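Short chain dehydrogenase (Rhodopseudomonas palustris, PDB 3H7A) probably catalyses an NAD(P)(H)-dependent oxidation or reduction, as a member of the short-chain dehydrogenase/reductase family, on a substrate not yet known. Local coordinates at residues Ile13-Tyr18 against Val34-Arg39; Leu63-Glu68 against Trp111-Trp116; Glu70-Leu75 against Gly118-Arg123; Ile88-Ala93 against Phe138-Thr143; Arg105-Val110 against Phe152-Ser157. One frame throughout, in Å; residues are numbered along the deposited sequence. Where two conformers were deposited one is given.

Interaction 1. Residues Ile13-Tyr18 against Val34-Arg39; sequences IGAGDY and VFAGRR
Two backbone hydrogen bonds tie the turn after Ile13 to the end of strand 33-38, and both converge on Gly37 O. Gly14 N reaches it at 3.1 Å and Ala15 N at 2.8 Å, the latter almost straight (176°), and the two donors come from opposite faces of the carbonyl plane. They follow directly on the single parallel bridge of Ile13 with Gly37. Apolar contact is small: Ala15 CB meets Ala36 CB at 3.9 Å. The third element is the flat end of Arg38. CG stands between the backbone N and the carbonyl carbon (chi1 71°), and the chain bends at chi3. The guanidinium lies against Gly16, whose CA sits 3.4 Å above its plane, offset toward the rim. An alanine in place of Arg38 would probably leave Gly16 without the flat group that rests on it and open a gap beside the turn. Asp17 OD1 caps the following helix at Gly20 N. A glycine-rich turn between the first strand and helix of a Rossmann fold, flanked by the end of the second strand, is in this family the element that binds the dinucleotide, probably here too; a basic residue there often accompanies NADP(H) preference.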
# COMPACT_ATOMS: atom_id res chain seq x y z
N ILE B 13 12.41 -24.38 7.81
CA ILE B 13 12.93 -23.76 9.02
C ILE B 13 11.74 -23.31 9.85
O ILE B 13 11.10 -22.32 9.54
CB ILE B 13 13.95 -22.62 8.71
CG1 ILE B 13 15.21 -23.22 8.07
CG2 ILE B 13 14.33 -21.87 9.98
CD1 ILE B 13 15.98 -22.28 7.17
N GLY B 14 11.43 -24.09 10.89
CA GLY B 14 10.27 -23.84 11.73
C GLY B 14 9.20 -24.89 11.51
O GLY B 14 8.06 -24.58 11.14
N ALA B 15 9.56 -26.16 11.74
CA ALA B 15 8.64 -27.27 11.57
C ALA B 15 7.99 -27.71 12.89
O ALA B 15 7.46 -28.81 13.00
CB ALA B 15 9.34 -28.43 10.90
N GLY B 16 8.01 -26.82 13.88
CA GLY B 16 7.49 -27.13 15.21
C GLY B 16 6.01 -26.87 15.46
O GLY B 16 5.45 -27.38 16.42
N ASP B 17 5.39 -26.06 14.60
CA ASP B 17 3.94 -25.83 14.69
C ASP B 17 3.19 -26.69 13.69
O ASP B 17 3.79 -27.44 12.92
CB ASP B 17 3.59 -24.33 14.53
CG ASP B 17 4.08 -23.72 13.21
OD1 ASP B 17 4.61 -24.42 12.33
OD2 ASP B 17 3.93 -22.49 13.04
N TYR B 18 1.86 -26.59 13.71
CA TYR B 18 1.02 -27.33 12.79
C TYR B 18 1.22 -26.92 11.33
O TYR B 18 1.26 -27.77 10.44
CB TYR B 18 -0.45 -27.22 13.20
CG TYR B 18 -0.76 -27.95 14.48
CD1 TYR B 18 -0.82 -29.35 14.51
CD2 TYR B 18 -0.99 -27.25 15.66
CE1 TYR B 18 -1.10 -30.03 15.69
CE2 TYR B 18 -1.27 -27.91 16.85
CZ TYR B 18 -1.33 -29.31 16.85
OH TYR B 18 -1.61 -29.98 18.02
N VAL B 34 12.69 -33.73 3.02
CA VAL B 34 12.52 -32.54 3.84
C VAL B 34 13.53 -32.55 4.98
O VAL B 34 13.69 -33.53 5.68
CB VAL B 34 11.06 -32.40 4.34
CG1 VAL B 34 10.92 -31.24 5.35
CG2 VAL B 34 10.12 -32.20 3.14
N PHE B 35 14.26 -31.45 5.10
CA PHE B 35 15.05 -31.14 6.28
C PHE B 35 14.18 -30.27 7.16
O PHE B 35 13.86 -29.14 6.81
CB PHE B 35 16.37 -30.46 5.89
CG PHE B 35 17.48 -31.44 5.62
CD1 PHE B 35 17.38 -32.34 4.55
CD2 PHE B 35 18.58 -31.52 6.47
CE1 PHE B 35 18.37 -33.29 4.31
CE2 PHE B 35 19.59 -32.46 6.23
CZ PHE B 35 19.48 -33.34 5.15
N ALA B 36 13.78 -30.82 8.30
CA ALA B 36 12.86 -30.17 9.18
C ALA B 36 13.60 -29.74 10.42
O ALA B 36 14.29 -30.55 11.04
CB ALA B 36 11.73 -31.13 9.53
N GLY B 37 13.49 -28.46 10.77
CA GLY B 37 14.13 -27.95 11.97
C GLY B 37 13.15 -27.30 12.93
O GLY B 37 12.24 -26.59 12.52
N ARG B 38 13.30 -27.60 14.22
CA ARG B 38 12.63 -26.87 15.30
C ARG B 38 13.60 -26.83 16.47
O ARG B 38 14.60 -27.54 16.45
CB ARG B 38 11.29 -27.54 15.67
CG ARG B 38 11.42 -28.85 16.40
CD ARG B 38 10.07 -29.44 16.74
NE ARG B 38 9.39 -28.73 17.82
CZ ARG B 38 8.14 -28.97 18.20
NH1 ARG B 38 7.40 -29.89 17.59
NH2 ARG B 38 7.61 -28.28 19.20
N ARG B 39 13.34 -25.98 17.47
CA ARG B 39 14.26 -25.85 18.61
C ARG B 39 14.58 -27.18 19.27
O ARG B 39 15.74 -27.50 19.46
CB ARG B 39 13.80 -24.82 19.65
CG ARG B 39 14.36 -23.42 19.40
CD ARG B 39 14.75 -22.73 20.70
NE ARG B 39 13.64 -22.01 21.33
CZ ARG B 39 13.33 -20.73 21.10
NH1 ARG B 39 12.31 -20.17 21.73
NH2 ARG B 39 14.05 -20.01 20.24

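Interaction 2. Residues Leu63-Glu68 against Trp111-Trp116; sequences LDARNE and WEMACW
The indole of Trp116 turns its edge to the 63-68 loop: Arg66 O and Glu68 CD lie near the ring plane, as does Glu112 O of its own helix. In this Rossmann-type fold the contact joins the loop leaving strand 57-62 to helix 104-132, which has a wider pi-type turn where Trp111 O accepts from both Trp116 N and Cys115 N. Trp116 CB lies over one face of Trp111, toward the rim, and Trp111 stacks on Trp111 of the second subunit. Glu68 CG lies between the backbone N and the carbonyl carbon (chi1 59°), and the carboxylate stands 88° to the Trp116 ring. Trp116 NE1 divides its proton between Arg66 O at 3.1 Å and Glu68 OE1 at 3.3 Å, both weak bonds. Arg66 CD lies 3.7 Å from Glu112 OE1, while Glu112 OE2 forms a salt bridge with Arg108 of the same helix. In one of two conformers, Met113 CE rests 3.8 Å from Ala65 CB. Arg66 NE forms a salt bridge with Asp64 OD1 at 3.2 Å, using the oxygen's syn lone pair. An alanine in place of Arg66 would probably strip the Asp64 carboxylate of its closest countercharge and uncover the flank of Glu112. Asp64 OD1 sits 30° out of the guanidinium plane, whereas OD2 lies in it, weakly bonded by NH2.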
# COMPACT_ATOMS: atom_id res chain seq x y z
N LEU B 63 17.28 -27.12 15.81
CA LEU B 63 17.78 -25.90 15.19
C LEU B 63 17.23 -24.68 15.90
O LEU B 63 16.02 -24.51 16.02
CB LEU B 63 17.40 -25.85 13.69
CG LEU B 63 17.58 -24.52 12.95
CD1 LEU B 63 19.05 -24.21 12.73
CD2 LEU B 63 16.78 -24.46 11.62
N ASP B 64 18.15 -23.85 16.38
CA ASP B 64 17.79 -22.55 16.89
C ASP B 64 18.13 -21.51 15.82
O ASP B 64 19.29 -21.14 15.63
CB ASP B 64 18.53 -22.27 18.20
CG ASP B 64 18.15 -20.93 18.80
OD1 ASP B 64 17.05 -20.41 18.52
OD2 ASP B 64 18.97 -20.40 19.57
N ALA B 65 17.08 -21.04 15.15
CA ALA B 65 17.22 -20.19 13.97
C ALA B 65 17.83 -18.82 14.25
O ALA B 65 18.34 -18.19 13.33
CB ALA B 65 15.89 -20.07 13.25
N ARG B 66 17.82 -18.38 15.51
CA ARG B 66 18.55 -17.17 15.91
C ARG B 66 20.06 -17.34 15.73
O ARG B 66 20.77 -16.36 15.54
CB ARG B 66 18.29 -16.83 17.37
CG ARG B 66 16.86 -16.49 17.69
CD ARG B 66 16.69 -16.29 19.17
NE ARG B 66 16.91 -17.54 19.90
CZ ARG B 66 16.43 -17.79 21.11
NH1 ARG B 66 15.68 -16.89 21.74
NH2 ARG B 66 16.69 -18.96 21.69
N ASN B 67 20.53 -18.58 15.79
CA ASN B 67 21.95 -18.88 15.71
C ASN B 67 22.37 -19.06 14.25
O ASN B 67 22.06 -20.07 13.61
CB ASN B 67 22.25 -20.13 16.57
CG ASN B 67 23.73 -20.34 16.85
OD1 ASN B 67 24.60 -20.13 15.99
ND2 ASN B 67 24.03 -20.80 18.05
N GLU B 68 23.10 -18.07 13.72
CA GLU B 68 23.47 -18.03 12.31
C GLU B 68 24.38 -19.19 11.87
O GLU B 68 24.37 -19.57 10.71
CB GLU B 68 24.11 -16.69 11.94
CG GLU B 68 25.37 -16.32 12.73
CD GLU B 68 25.09 -15.60 14.04
OE1 GLU B 68 23.92 -15.58 14.49
OE2 GLU B 68 26.05 -15.05 14.62
N TRP B 111 13.24 -9.74 17.01
CA TRP B 111 14.02 -9.50 15.81
C TRP B 111 14.96 -10.66 15.43
O TRP B 111 15.04 -11.06 14.25
CB TRP B 111 14.82 -8.21 15.95
CG TRP B 111 15.73 -7.97 14.78
CD1 TRP B 111 15.37 -7.46 13.56
CD2 TRP B 111 17.14 -8.24 14.71
NE1 TRP B 111 16.48 -7.39 12.74
CE2 TRP B 111 17.57 -7.86 13.42
CE3 TRP B 111 18.08 -8.76 15.62
CZ2 TRP B 111 18.90 -7.96 13.01
CZ3 TRP B 111 19.40 -8.87 15.21
CH2 TRP B 111 19.80 -8.47 13.92
N GLU B 112 15.68 -11.21 16.42
CA GLU B 112 16.61 -12.32 16.17
C GLU B 112 15.89 -13.54 15.58
O GLU B 112 16.40 -14.16 14.65
CB GLU B 112 17.34 -12.75 17.45
CG GLU B 112 18.30 -11.70 18.02
CD GLU B 112 18.98 -12.16 19.31
OE1 GLU B 112 18.52 -13.14 19.96
OE2 GLU B 112 19.98 -11.52 19.68
N MET B 113 14.71 -13.82 16.12
CA MET B 113 13.93 -15.00 15.74
C MET B 113 13.19 -14.81 14.41
O MET B 113 13.25 -15.67 13.53
CB MET B 113 12.96 -15.34 16.89
CG MET B 113 12.22 -16.67 16.80
SD MET B 113 12.97 -18.14 17.57
CE MET B 113 14.11 -18.66 16.30
N ALA B 114 12.49 -13.68 14.27
CA ALA B 114 11.56 -13.46 13.15
C ALA B 114 12.11 -12.69 11.94
O ALA B 114 11.46 -12.64 10.90
CB ALA B 114 10.30 -12.76 13.66
N CYS B 115 13.27 -12.06 12.09
CA CYS B 115 13.80 -11.23 11.04
C CYS B 115 15.25 -11.58 10.66
O CYS B 115 15.54 -11.88 9.50
CB CYS B 115 13.71 -9.76 11.44
SG CYS B 115 14.36 -8.71 10.11
N TRP B 116 16.13 -11.54 11.67
CA TRP B 116 17.53 -11.91 11.54
C TRP B 116 17.65 -13.33 11.03
O TRP B 116 18.34 -13.59 10.06
CB TRP B 116 18.22 -11.76 12.91
CG TRP B 116 19.55 -12.48 13.04
CD1 TRP B 116 19.81 -13.61 13.77
CD2 TRP B 116 20.79 -12.10 12.43
NE1 TRP B 116 21.13 -13.96 13.65
CE2 TRP B 116 21.76 -13.05 12.83
CE3 TRP B 116 21.18 -11.05 11.59
CZ2 TRP B 116 23.08 -12.98 12.41
CZ3 TRP B 116 22.50 -10.98 11.18
CH2 TRP B 116 23.44 -11.95 11.59

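Interaction 3. Residues Glu70-Leu75 against Gly118-Arg123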
# COMPACT_ATOMS: atom_id res chain seq x y z
N GLU B 70 24.20 -22.27 13.20
CA GLU B 70 23.27 -23.38 13.11
C GLU B 70 22.42 -23.33 11.84
O GLU B 70 22.17 -24.37 11.23
CB GLU B 70 22.35 -23.42 14.34
CG GLU B 70 23.01 -23.90 15.62
CD GLU B 70 22.00 -24.07 16.78
OE1 GLU B 70 20.92 -24.67 16.56
OE2 GLU B 70 22.31 -23.63 17.90
N VAL B 71 21.97 -22.14 11.45
CA VAL B 71 21.19 -21.97 10.20
C VAL B 71 22.05 -22.36 9.00
O VAL B 71 21.61 -23.13 8.15
CB VAL B 71 20.66 -20.51 10.01
CG1 VAL B 71 20.15 -20.27 8.59
CG2 VAL B 71 19.56 -20.22 10.98
N THR B 72 23.28 -21.85 8.97
CA THR B 72 24.22 -22.14 7.90
C THR B 72 24.53 -23.64 7.83
O THR B 72 24.58 -24.22 6.75
CB THR B 72 25.48 -21.28 8.08
OG1 THR B 72 25.07 -19.92 8.28
CG2 THR B 72 26.40 -21.34 6.87
N ALA B 73 24.70 -24.28 8.99
CA ALA B 73 25.04 -25.70 9.04
C ALA B 73 23.85 -26.55 8.63
O ALA B 73 24.04 -27.56 7.97
CB ALA B 73 25.54 -26.10 10.43
N PHE B 74 22.65 -26.14 9.04
CA PHE B 74 21.40 -26.79 8.62
C PHE B 74 21.20 -26.79 7.09
O PHE B 74 20.84 -27.81 6.48
CB PHE B 74 20.23 -26.12 9.36
CG PHE B 74 18.87 -26.68 9.05
CD1 PHE B 74 18.36 -27.77 9.77
CD2 PHE B 74 18.05 -26.09 8.08
CE1 PHE B 74 17.10 -28.27 9.50
CE2 PHE B 74 16.78 -26.59 7.81
CZ PHE B 74 16.30 -27.68 8.52
N LEU B 75 21.46 -25.64 6.46
CA LEU B 75 21.27 -25.48 5.02
C LEU B 75 22.36 -26.15 4.21
O LEU B 75 22.07 -26.79 3.20
CB LEU B 75 21.15 -23.99 4.66
CG LEU B 75 19.90 -23.30 5.20
CD1 LEU B 75 19.95 -21.80 4.99
CD2 LEU B 75 18.66 -23.89 4.58
N GLY B 118 15.58 -14.99 9.35
CA GLY B 118 15.10 -15.02 7.99
C GLY B 118 16.11 -14.50 7.01
O GLY B 118 16.25 -15.04 5.93
N PHE B 119 16.80 -13.43 7.40
CA PHE B 119 17.88 -12.89 6.57
C PHE B 119 18.97 -13.93 6.35
O PHE B 119 19.46 -14.09 5.23
CB PHE B 119 18.47 -11.62 7.20
CG PHE B 119 19.83 -11.24 6.65
CD1 PHE B 119 19.95 -10.74 5.36
CD2 PHE B 119 20.97 -11.39 7.42
CE1 PHE B 119 21.20 -10.39 4.84
CE2 PHE B 119 22.23 -11.06 6.92
CZ PHE B 119 22.34 -10.56 5.63
N VAL B 120 19.36 -14.63 7.41
CA VAL B 120 20.47 -15.57 7.33
C VAL B 120 20.05 -16.77 6.50
O VAL B 120 20.77 -17.17 5.58
CB VAL B 120 21.03 -15.97 8.71
CG1 VAL B 120 22.15 -17.02 8.57
CG2 VAL B 120 21.57 -14.72 9.44
N SER B 121 18.86 -17.31 6.79
CA SER B 121 18.28 -18.39 6.00
C SER B 121 18.15 -18.04 4.53
O SER B 121 18.41 -18.89 3.67
CB SER B 121 16.89 -18.72 6.51
OG SER B 121 16.98 -19.12 7.86
N GLY B 122 17.75 -16.81 4.25
CA GLY B 122 17.57 -16.38 2.88
C GLY B 122 18.89 -16.29 2.15
O GLY B 122 19.05 -16.87 1.08
N ARG B 123 19.83 -15.56 2.75
CA ARG B 123 21.17 -15.35 2.19
C ARG B 123 21.91 -16.65 1.94
O ARG B 123 22.49 -16.86 0.87
CB ARG B 123 22.00 -14.45 3.11
CG ARG B 123 23.36 -14.06 2.51
CD ARG B 123 24.30 -13.47 3.56
NE ARG B 123 24.60 -14.43 4.62
CZ ARG B 123 25.05 -14.11 5.83
NH1 ARG B 123 25.27 -12.83 6.14
NH2 ARG B 123 25.29 -15.06 6.73
O HOH W 1 26.34 -17.67 7.48
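Val71 points its CG1 branch into the angle between Val120 and Ser121. With CG1 anti to the backbone N (chi1 167°), the methyl meets Val120 CG1 at 3.8 Å and lies 3.5 Å from Ser121 OG. That hydroxyl makes no polar bond across the contact: it is bonded to Ala117 O on its own helix, and its contact with Val71 CG1 is van der Waals. One turn further along, Leu75 sends CD1 over the backbone of the neighbouring helix, where it touches Ser121 O at 3.5 Å, a carbonyl that accepts from Ser125 OG. The two helical segments run in the same general direction, 31° apart, their axes 9.4 Å from each other at closest approach. Helices 68-81 and 104-132 are the connections of successive crossovers in the Rossmann fold, and they pack side by side on one face of the parallel sheet. Leu75 also reaches Ala11 and Thr87, and Ser121 reaches Ile13 and Phe89, all on strands of the sheet. Thr72 stands at about a right angle to Val120, OG1 lying 4.1 Å from Val120 CG1. Thr72 OG1 is bonded to Glu68 O and accepts from a water at 2.7 Å, which in turn takes a weak bond from Arg123 NH2. Arg123 NH1, on the side away from this water, forms a salt bridge with Asp104 of the second subunit.

Interaction 4. Residues Ile88-Ala93 against Phe138-Thr143; sequences IFNVGA and FFTGAT
Phe89 O receives the backbone N of Thr140 at 2.9 Å, nearly along the C=O axis, and a water lies 3.1 Å from the same oxygen. That water also accepts from Val91 N and lies 2.8 Å from Thr140 O, so it fills the place where the two chains begin to part. Phe89 in turn donates its own N to Phe138 O at 2.9 Å, and the CA of Ile88 touches the same carbonyl at 3.5 Å. These bonds register strands 84-89 and 135-142 as neighbours in the parallel sheet of the Rossmann fold. On one face Ile88 CG1 lies against Phe138 CB and CD2. On the other, Phe89 CB packs on Phe139 CD1 at 3.8 Å, the two side chains crossing obliquely, with Leu162 of helix 153-173 packed against both. Beyond the paired residues, Asn90 CG stands anti to its backbone N (chi1 -177°). Asn90 OD1 lies 3.0 Å from Thr140 OG1, a hydroxyl bonded to Tyr223 OH. Asn90 ND2 is bonded to Gly14 O, consistent with the sheet-stabilising asparagine of the family's NNAG motif. Thr140 O accepts from Lys159 NZ, at the lysine position of the YxxxK motif. The buried polar groups of Asn90 and Thr140 thus find partners within the protein: the bond to Gly14 O probably limits rotation of the Asn90 amide, and Thr140 O gives Lys159 NZ one acceptor.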
# COMPACT_ATOMS: atom_id res chain seq x y z
N ILE B 88 11.68 -22.93 3.09
CA ILE B 88 10.50 -22.27 3.62
C ILE B 88 10.82 -21.82 5.04
O ILE B 88 11.09 -22.65 5.92
CB ILE B 88 9.27 -23.18 3.56
CG1 ILE B 88 8.98 -23.51 2.11
CG2 ILE B 88 8.06 -22.48 4.15
CD1 ILE B 88 8.52 -24.88 1.90
N PHE B 89 10.84 -20.50 5.23
CA PHE B 89 11.13 -19.91 6.53
C PHE B 89 9.83 -19.58 7.25
O PHE B 89 9.10 -18.67 6.86
CB PHE B 89 11.99 -18.66 6.39
CG PHE B 89 12.35 -18.05 7.70
CD1 PHE B 89 13.40 -18.58 8.47
CD2 PHE B 89 11.61 -16.97 8.22
CE1 PHE B 89 13.74 -18.03 9.70
CE2 PHE B 89 11.92 -16.43 9.45
CZ PHE B 89 13.00 -16.95 10.20
N ASN B 90 9.56 -20.32 8.31
CA ASN B 90 8.28 -20.26 9.00
C ASN B 90 8.50 -20.12 10.50
O ASN B 90 8.19 -21.01 11.28
CB ASN B 90 7.49 -21.53 8.68
CG ASN B 90 6.11 -21.53 9.30
OD1 ASN B 90 5.24 -20.75 8.92
ND2 ASN B 90 5.90 -22.43 10.27
N VAL B 91 9.07 -18.99 10.90
CA VAL B 91 9.34 -18.76 12.30
C VAL B 91 8.51 -17.57 12.77
O VAL B 91 8.85 -16.41 12.52
CB VAL B 91 10.86 -18.59 12.57
CG1 VAL B 91 11.12 -18.28 14.01
CG2 VAL B 91 11.62 -19.85 12.20
N GLY B 92 7.39 -17.88 13.42
CA GLY B 92 6.48 -16.89 13.99
C GLY B 92 7.04 -16.33 15.28
O GLY B 92 8.23 -16.50 15.56
N ALA B 93 6.18 -15.69 16.07
CA ALA B 93 6.57 -14.98 17.31
C ALA B 93 5.49 -14.01 17.80
O ALA B 93 5.84 -12.98 18.39
CB ALA B 93 7.88 -14.17 17.11
N PHE B 138 10.82 -19.08 0.26
CA PHE B 138 9.51 -18.62 0.69
C PHE B 138 9.59 -18.20 2.14
O PHE B 138 10.21 -18.89 2.96
CB PHE B 138 8.49 -19.75 0.52
CG PHE B 138 8.26 -20.18 -0.91
CD1 PHE B 138 8.61 -19.35 -1.97
CD2 PHE B 138 7.65 -21.39 -1.19
CE1 PHE B 138 8.39 -19.73 -3.28
CE2 PHE B 138 7.41 -21.78 -2.49
CZ PHE B 138 7.78 -20.95 -3.54
N PHE B 139 8.94 -17.08 2.46
CA PHE B 139 8.91 -16.53 3.81
C PHE B 139 7.47 -16.43 4.28
O PHE B 139 6.63 -15.91 3.56
CB PHE B 139 9.52 -15.13 3.80
CG PHE B 139 10.99 -15.10 3.47
CD1 PHE B 139 11.94 -15.36 4.46
CD2 PHE B 139 11.42 -14.79 2.18
CE1 PHE B 139 13.31 -15.32 4.18
CE2 PHE B 139 12.78 -14.74 1.88
CZ PHE B 139 13.73 -15.01 2.90
N THR B 140 7.19 -16.92 5.49
CA THR B 140 5.85 -16.79 6.06
C THR B 140 5.68 -15.46 6.76
O THR B 140 6.34 -15.19 7.76
CB THR B 140 5.53 -17.91 7.07
OG1 THR B 140 5.70 -19.19 6.45
CG2 THR B 140 4.10 -17.79 7.55
N GLY B 141 4.75 -14.64 6.25
CA GLY B 141 4.43 -13.34 6.83
C GLY B 141 3.13 -13.36 7.60
O GLY B 141 2.49 -14.40 7.71
N ALA B 142 2.74 -12.21 8.15
CA ALA B 142 1.52 -12.11 8.96
C ALA B 142 0.91 -10.77 8.61
O ALA B 142 1.53 -10.00 7.87
CB ALA B 142 1.89 -12.14 10.45
N THR B 143 -0.26 -10.44 9.17
CA THR B 143 -0.79 -9.09 8.97
C THR B 143 0.14 -8.05 9.60
O THR B 143 0.22 -6.91 9.11
CB THR B 143 -2.19 -8.90 9.57
OG1 THR B 143 -2.16 -9.23 10.95
CG2 THR B 143 -3.19 -9.78 8.86
O HOH W 2 8.44 -16.61 9.06

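Interaction 5. Residues Arg105-Val110 against Phe152-Ser157; sequences RVFRKV and FAAFAS
Phe107 and Val110 of helix 104-132 make the apolar contact with the start of helix 153-173, and Ala154 lies between them. Phe107 CG stands anti to the backbone N (chi1 -165°). On its ring, CD1 lies 3.6 Å from Ala154 CA, while CZ is 3.5 Å from Ser157 OG. Val110 sends CG1 to Ala154 O at 3.4 Å; the same methyl comes to the edge of the Phe155 ring, 4.4 Å from CD1. Val106 CG1 adds a lighter touch on Ala154 CB. The small alanine lets the helices come close, their axes 8.8 Å apart at an angle of only 18°. In short-chain dehydrogenases these two long helices, with their counterparts in a partner subunit, typically form the four-helix bundle of the dimer interface. In agreement with this, Phe107 stacks on Phe119 of the second subunit, and Ser157 OG is bonded to Gly161 O of that subunit. By sequence Phe155 occupies the place usually held by the tyrosine of the YxxxK motif, so no phenol hydroxyl is present there. Polar links between the segments run through one water. It donates to Phe107 O at 3.1 Å and to Ala154 O at 2.8 Å, joining a carbonyl from each helix, and it sits over the centre of one face of the Phe107 ring.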
# COMPACT_ATOMS: atom_id res chain seq x y z
N ARG B 105 15.01 -6.82 25.91
CA ARG B 105 15.07 -8.25 25.62
C ARG B 105 14.03 -8.70 24.60
O ARG B 105 14.39 -9.36 23.62
CB ARG B 105 14.92 -9.07 26.91
CG ARG B 105 15.24 -10.52 26.71
CD ARG B 105 14.89 -11.36 27.92
NE ARG B 105 14.36 -12.64 27.46
CZ ARG B 105 15.08 -13.75 27.31
NH1 ARG B 105 14.49 -14.85 26.86
NH2 ARG B 105 16.37 -13.76 27.61
N VAL B 106 12.75 -8.41 24.84
CA VAL B 106 11.67 -8.81 23.94
C VAL B 106 11.87 -8.28 22.50
O VAL B 106 11.78 -9.06 21.55
CB VAL B 106 10.27 -8.42 24.52
CG1 VAL B 106 9.19 -8.37 23.43
CG2 VAL B 106 9.89 -9.42 25.61
N PHE B 107 12.18 -7.00 22.36
CA PHE B 107 12.41 -6.40 21.05
C PHE B 107 13.58 -7.07 20.30
O PHE B 107 13.42 -7.43 19.13
CB PHE B 107 12.60 -4.88 21.16
CG PHE B 107 12.47 -4.13 19.83
CD1 PHE B 107 11.24 -3.64 19.40
CD2 PHE B 107 13.60 -3.89 19.03
CE1 PHE B 107 11.10 -2.95 18.16
CE2 PHE B 107 13.49 -3.19 17.82
CZ PHE B 107 12.23 -2.74 17.37
N ARG B 108 14.73 -7.24 20.97
CA ARG B 108 15.91 -7.89 20.37
C ARG B 108 15.63 -9.34 19.97
O ARG B 108 15.98 -9.77 18.86
CB ARG B 108 17.10 -7.87 21.34
CG ARG B 108 18.39 -7.29 20.77
CD ARG B 108 19.28 -8.27 20.00
NE ARG B 108 20.39 -7.55 19.36
CZ ARG B 108 21.33 -8.11 18.60
NH1 ARG B 108 22.28 -7.35 18.07
NH2 ARG B 108 21.33 -9.41 18.37
N LYS B 109 15.03 -10.11 20.89
CA LYS B 109 14.71 -11.54 20.71
C LYS B 109 13.74 -11.78 19.57
O LYS B 109 13.92 -12.72 18.78
CB LYS B 109 14.13 -12.17 21.99
CG LYS B 109 13.93 -13.71 21.99
CD LYS B 109 13.14 -14.24 23.23
CE LYS B 109 11.68 -14.69 22.92
NZ LYS B 109 10.62 -13.60 22.95
N VAL B 110 12.69 -10.95 19.49
CA VAL B 110 11.72 -11.06 18.40
C VAL B 110 12.38 -10.76 17.05
O VAL B 110 12.18 -11.48 16.08
CB VAL B 110 10.46 -10.20 18.67
CG1 VAL B 110 9.58 -10.11 17.44
CG2 VAL B 110 9.69 -10.82 19.81
N PHE B 152 1.95 -3.94 19.17
CA PHE B 152 2.71 -4.80 18.25
C PHE B 152 4.07 -4.26 17.80
O PHE B 152 4.61 -4.77 16.80
CB PHE B 152 1.84 -5.14 17.04
CG PHE B 152 0.76 -6.12 17.35
CD1 PHE B 152 1.07 -7.42 17.70
CD2 PHE B 152 -0.57 -5.75 17.27
CE1 PHE B 152 0.07 -8.34 17.99
CE2 PHE B 152 -1.59 -6.66 17.55
CZ PHE B 152 -1.27 -7.95 17.92
N ALA B 153 4.63 -3.27 18.50
CA ALA B 153 5.90 -2.67 18.05
C ALA B 153 7.04 -3.66 17.84
O ALA B 153 7.75 -3.56 16.83
CB ALA B 153 6.35 -1.50 18.96
N ALA B 154 7.22 -4.62 18.75
CA ALA B 154 8.30 -5.59 18.58
C ALA B 154 8.03 -6.58 17.44
O ALA B 154 8.92 -6.83 16.62
CB ALA B 154 8.61 -6.33 19.89
N PHE B 155 6.83 -7.15 17.43
CA PHE B 155 6.47 -8.15 16.42
C PHE B 155 6.36 -7.58 14.99
O PHE B 155 6.93 -8.14 14.04
CB PHE B 155 5.17 -8.85 16.83
CG PHE B 155 4.79 -10.02 15.96
CD1 PHE B 155 5.68 -11.05 15.70
CD2 PHE B 155 3.52 -10.10 15.40
CE1 PHE B 155 5.32 -12.14 14.89
CE2 PHE B 155 3.14 -11.18 14.59
CZ PHE B 155 4.04 -12.21 14.35
N ALA B 156 5.65 -6.46 14.84
CA ALA B 156 5.50 -5.82 13.55
C ALA B 156 6.87 -5.33 13.04
O ALA B 156 7.14 -5.42 11.84
CB ALA B 156 4.50 -4.67 13.62
N SER B 157 7.74 -4.87 13.93
CA SER B 157 9.06 -4.38 13.47
C SER B 157 9.84 -5.49 12.80
O SER B 157 10.41 -5.31 11.71
CB SER B 157 9.88 -3.82 14.62
OG SER B 157 11.08 -3.27 14.10
O HOH W 3 11.75 -6.72 16.67

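Interactions 1 and 4 continue one another across the sheet, with centres about 12 Å apart: Ile13 O lies 2.8 Å from Asn90 N. Interactions 2 and 3 attach the loop and helix after strand 57-62 to successive parts of helix 104-132, their centres about 9 Å apart, and interaction 5 uses the same helix further toward its start. Interaction 2 meets interaction 1 where Arg38 O lies 2.8 Å from Leu63 N, beside the probable cofactor site, and interaction 4 packs on helix 104-132 through Phe89. Interactions 4 and 5 touch at Ala93 O and Phe155 CD1, 3.3 Å apart, near where the catalytic cleft lies in relatives. Interactions 2, 3 and 5 also border the second subunit.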